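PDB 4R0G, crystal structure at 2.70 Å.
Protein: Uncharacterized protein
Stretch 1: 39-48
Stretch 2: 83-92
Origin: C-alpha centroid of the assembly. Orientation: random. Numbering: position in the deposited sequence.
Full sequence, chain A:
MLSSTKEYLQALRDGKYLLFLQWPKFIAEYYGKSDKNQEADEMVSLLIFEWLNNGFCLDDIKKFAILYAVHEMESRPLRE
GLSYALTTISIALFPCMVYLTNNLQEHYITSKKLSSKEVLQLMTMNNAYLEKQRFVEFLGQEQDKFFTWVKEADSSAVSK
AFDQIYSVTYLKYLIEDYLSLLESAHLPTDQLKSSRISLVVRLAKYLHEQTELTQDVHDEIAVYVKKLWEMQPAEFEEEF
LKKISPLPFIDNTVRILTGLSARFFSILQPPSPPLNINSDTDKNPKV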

# COMPACT_ATOMS: atom_id res chain seq x y z
N GLU A 39 5.69 23.55 8.81
CA GLU A 39 4.26 23.67 8.45
C GLU A 39 4.08 23.53 6.94
O GLU A 39 4.67 24.30 6.16
CB GLU A 39 3.69 25.02 8.89
CG GLU A 39 3.46 25.19 10.38
CD GLU A 39 2.14 24.60 10.84
OE1 GLU A 39 2.01 23.35 10.85
OE2 GLU A 39 1.22 25.39 11.19
N ALA A 40 3.23 22.59 6.52
CA ALA A 40 3.17 22.21 5.11
C ALA A 40 3.00 23.39 4.14
O ALA A 40 3.51 23.36 3.02
CB ALA A 40 2.10 21.13 4.88
N ASP A 41 2.30 24.44 4.57
CA ASP A 41 2.08 25.60 3.72
C ASP A 41 3.40 26.28 3.38
O ASP A 41 3.58 26.78 2.27
CB ASP A 41 1.08 26.58 4.39
CG ASP A 41 -0.12 26.94 3.48
OD1 ASP A 41 0.07 27.14 2.24
OD2 ASP A 41 -1.27 27.03 4.01
N GLU A 42 4.34 26.26 4.33
CA GLU A 42 5.66 26.88 4.15
C GLU A 42 6.48 26.06 3.16
O GLU A 42 7.13 26.58 2.23
CB GLU A 42 6.38 26.96 5.49
N MET A 43 6.44 24.75 3.38
CA MET A 43 7.11 23.75 2.57
C MET A 43 6.63 23.73 1.12
O MET A 43 7.39 23.40 0.21
CB MET A 43 6.87 22.40 3.23
CG MET A 43 7.62 21.31 2.57
SD MET A 43 9.35 21.78 2.36
CE MET A 43 9.83 20.47 1.33
N VAL A 44 5.36 24.05 0.92
CA VAL A 44 4.80 24.09 -0.42
C VAL A 44 5.22 25.40 -1.06
O VAL A 44 5.45 25.47 -2.27
CB VAL A 44 3.26 23.97 -0.38
CG1 VAL A 44 2.63 24.34 -1.75
CG2 VAL A 44 2.87 22.57 0.05
N SER A 45 5.32 26.42 -0.21
CA SER A 45 5.77 27.74 -0.63
C SER A 45 7.17 27.67 -1.18
O SER A 45 7.41 28.08 -2.32
CB SER A 45 5.69 28.73 0.52
OG SER A 45 4.33 28.93 0.87
N LEU A 46 8.09 27.12 -0.40
CA LEU A 46 9.47 26.94 -0.87
C LEU A 46 9.56 26.15 -2.21
O LEU A 46 10.21 26.61 -3.18
CB LEU A 46 10.35 26.34 0.23
CG LEU A 46 10.32 27.04 1.60
CD1 LEU A 46 10.93 26.16 2.67
CD2 LEU A 46 11.08 28.35 1.58
N LEU A 47 8.91 24.99 -2.26
CA LEU A 47 8.78 24.23 -3.51
C LEU A 47 8.30 25.07 -4.69
O LEU A 47 8.82 24.92 -5.78
CB LEU A 47 7.83 23.07 -3.34
CG LEU A 47 8.40 21.69 -3.15
CD1 LEU A 47 8.95 21.57 -1.76
CD2 LEU A 47 7.28 20.68 -3.33
N ILE A 48 7.32 25.95 -4.50
CA ILE A 48 6.85 26.76 -5.63
C ILE A 48 7.93 27.74 -6.08
O ILE A 48 8.25 27.85 -7.27
CB ILE A 48 5.58 27.56 -5.32
CG1 ILE A 48 4.37 26.63 -5.21
CG2 ILE A 48 5.33 28.59 -6.44
CD1 ILE A 48 3.30 27.18 -4.36
N SER A 83 5.23 8.66 -0.41
CA SER A 83 3.94 9.13 -0.83
C SER A 83 3.71 10.58 -0.42
O SER A 83 3.29 11.39 -1.25
CB SER A 83 2.82 8.26 -0.28
OG SER A 83 1.63 9.00 -0.36
N TYR A 84 4.01 10.90 0.83
CA TYR A 84 3.91 12.28 1.31
C TYR A 84 4.72 13.23 0.43
O TYR A 84 4.29 14.35 0.16
CB TYR A 84 4.35 12.40 2.78
CG TYR A 84 4.16 13.77 3.43
CD1 TYR A 84 2.91 14.19 3.87
CD2 TYR A 84 5.25 14.63 3.64
CE1 TYR A 84 2.73 15.44 4.48
CE2 TYR A 84 5.09 15.88 4.25
CZ TYR A 84 3.82 16.28 4.68
OH TYR A 84 3.64 17.52 5.27
N ALA A 85 5.90 12.78 -0.01
CA ALA A 85 6.73 13.60 -0.88
C ALA A 85 5.92 13.95 -2.11
O ALA A 85 5.71 15.11 -2.43
CB ALA A 85 7.97 12.86 -1.28
N LEU A 86 5.45 12.90 -2.77
CA LEU A 86 4.74 13.01 -4.02
C LEU A 86 3.57 13.96 -3.93
O LEU A 86 3.42 14.86 -4.75
CB LEU A 86 4.29 11.64 -4.46
CG LEU A 86 3.63 11.72 -5.82
CD1 LEU A 86 4.30 10.77 -6.77
CD2 LEU A 86 2.16 11.39 -5.65
N THR A 87 2.75 13.79 -2.90
CA THR A 87 1.56 14.61 -2.75
C THR A 87 1.90 16.05 -2.41
O THR A 87 1.25 16.97 -2.91
CB THR A 87 0.62 14.03 -1.70
OG1 THR A 87 1.38 13.73 -0.52
CG2 THR A 87 -0.05 12.74 -2.21
N THR A 88 2.91 16.25 -1.57
CA THR A 88 3.33 17.57 -1.20
C THR A 88 3.88 18.30 -2.43
O THR A 88 3.80 19.52 -2.55
CB THR A 88 4.44 17.50 -0.17
OG1 THR A 88 4.01 16.72 0.94
CG2 THR A 88 4.82 18.92 0.32
N ILE A 89 4.47 17.55 -3.35
CA ILE A 89 5.01 18.17 -4.54
C ILE A 89 3.85 18.54 -5.46
O ILE A 89 3.88 19.57 -6.13
CB ILE A 89 6.05 17.28 -5.23
CG1 ILE A 89 7.29 17.16 -4.35
CG2 ILE A 89 6.41 17.84 -6.57
CD1 ILE A 89 8.34 16.20 -4.88
N SER A 90 2.80 17.74 -5.46
CA SER A 90 1.66 18.03 -6.33
C SER A 90 0.92 19.28 -5.86
O SER A 90 0.32 20.02 -6.65
CB SER A 90 0.72 16.81 -6.50
OG SER A 90 0.19 16.38 -5.28
N ILE A 91 0.99 19.54 -4.56
CA ILE A 91 0.31 20.71 -4.02
C ILE A 91 1.07 21.96 -4.43
O ILE A 91 0.48 23.04 -4.58
CB ILE A 91 0.09 20.63 -2.50
CG1 ILE A 91 -0.79 19.43 -2.17
CG2 ILE A 91 -0.59 21.86 -2.01
CD1 ILE A 91 -0.91 19.19 -0.69
N ALA A 92 2.39 21.81 -4.64
CA ALA A 92 3.18 22.94 -5.16
C ALA A 92 3.00 23.11 -6.65
O ALA A 92 3.15 24.19 -7.18
CB ALA A 92 4.62 22.76 -4.84

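The two stretches meet as a pair of obliquely crossing helices held together by apolar packing, with no hydrogen bond passing between them. Their axes cross at -66° and approach to 8.7 Å, and the contact buries 380 Å² counted over both sides. The backbones come nearest at Val44 and Ala92, whose CA atoms lie 5.1 Å apart. Ala92 suits this position because its side chain is a single methyl directed toward the other helix: its CB lies 3.6 Å from Leu47 CB, and its CA lies 3.7 Å from Val44 CG1.

Val44 also points toward its partner. Both methyls of Val44, CG1 and CG2, lie 4.1 Å from Ile91 CG2; Val44 CG1 is also 4.0 Å from Ala92 CB, and Val44 CG2 is 4.1 Å from Thr88 CG2. One turn along, the buried Leu47 rests against the backbone of the second helix, its CD2 lying 3.6 Å from Ile89 CA and 3.7 Å from Ile89 CG1. Ile48 starts out sideways, but its end turns inward, bringing CG1 to 3.9 Å from Ala92 CB and 3.4 Å from Ala92 O.

Thr88 places a polar residue in this apolar setting without leaving its hydroxyl unpaired. Thr88 OG1, with chi1 in the m rotamer, donates a hydrogen bond to Tyr84 O at 2.5 Å within its own helix, and the Thr88 CG2 methyl faces the first helix, 4.3 Å from Met43 CG. Towards the start of the first helix the contact thins to an exposed margin, where the short side chain of Ala40 meets the far end of Tyr84, with CB 3.9 Å from OH. Ser45, directed away from the interface, instead hydrogen-bonds through OG to Asp41 O at 2.7 Å.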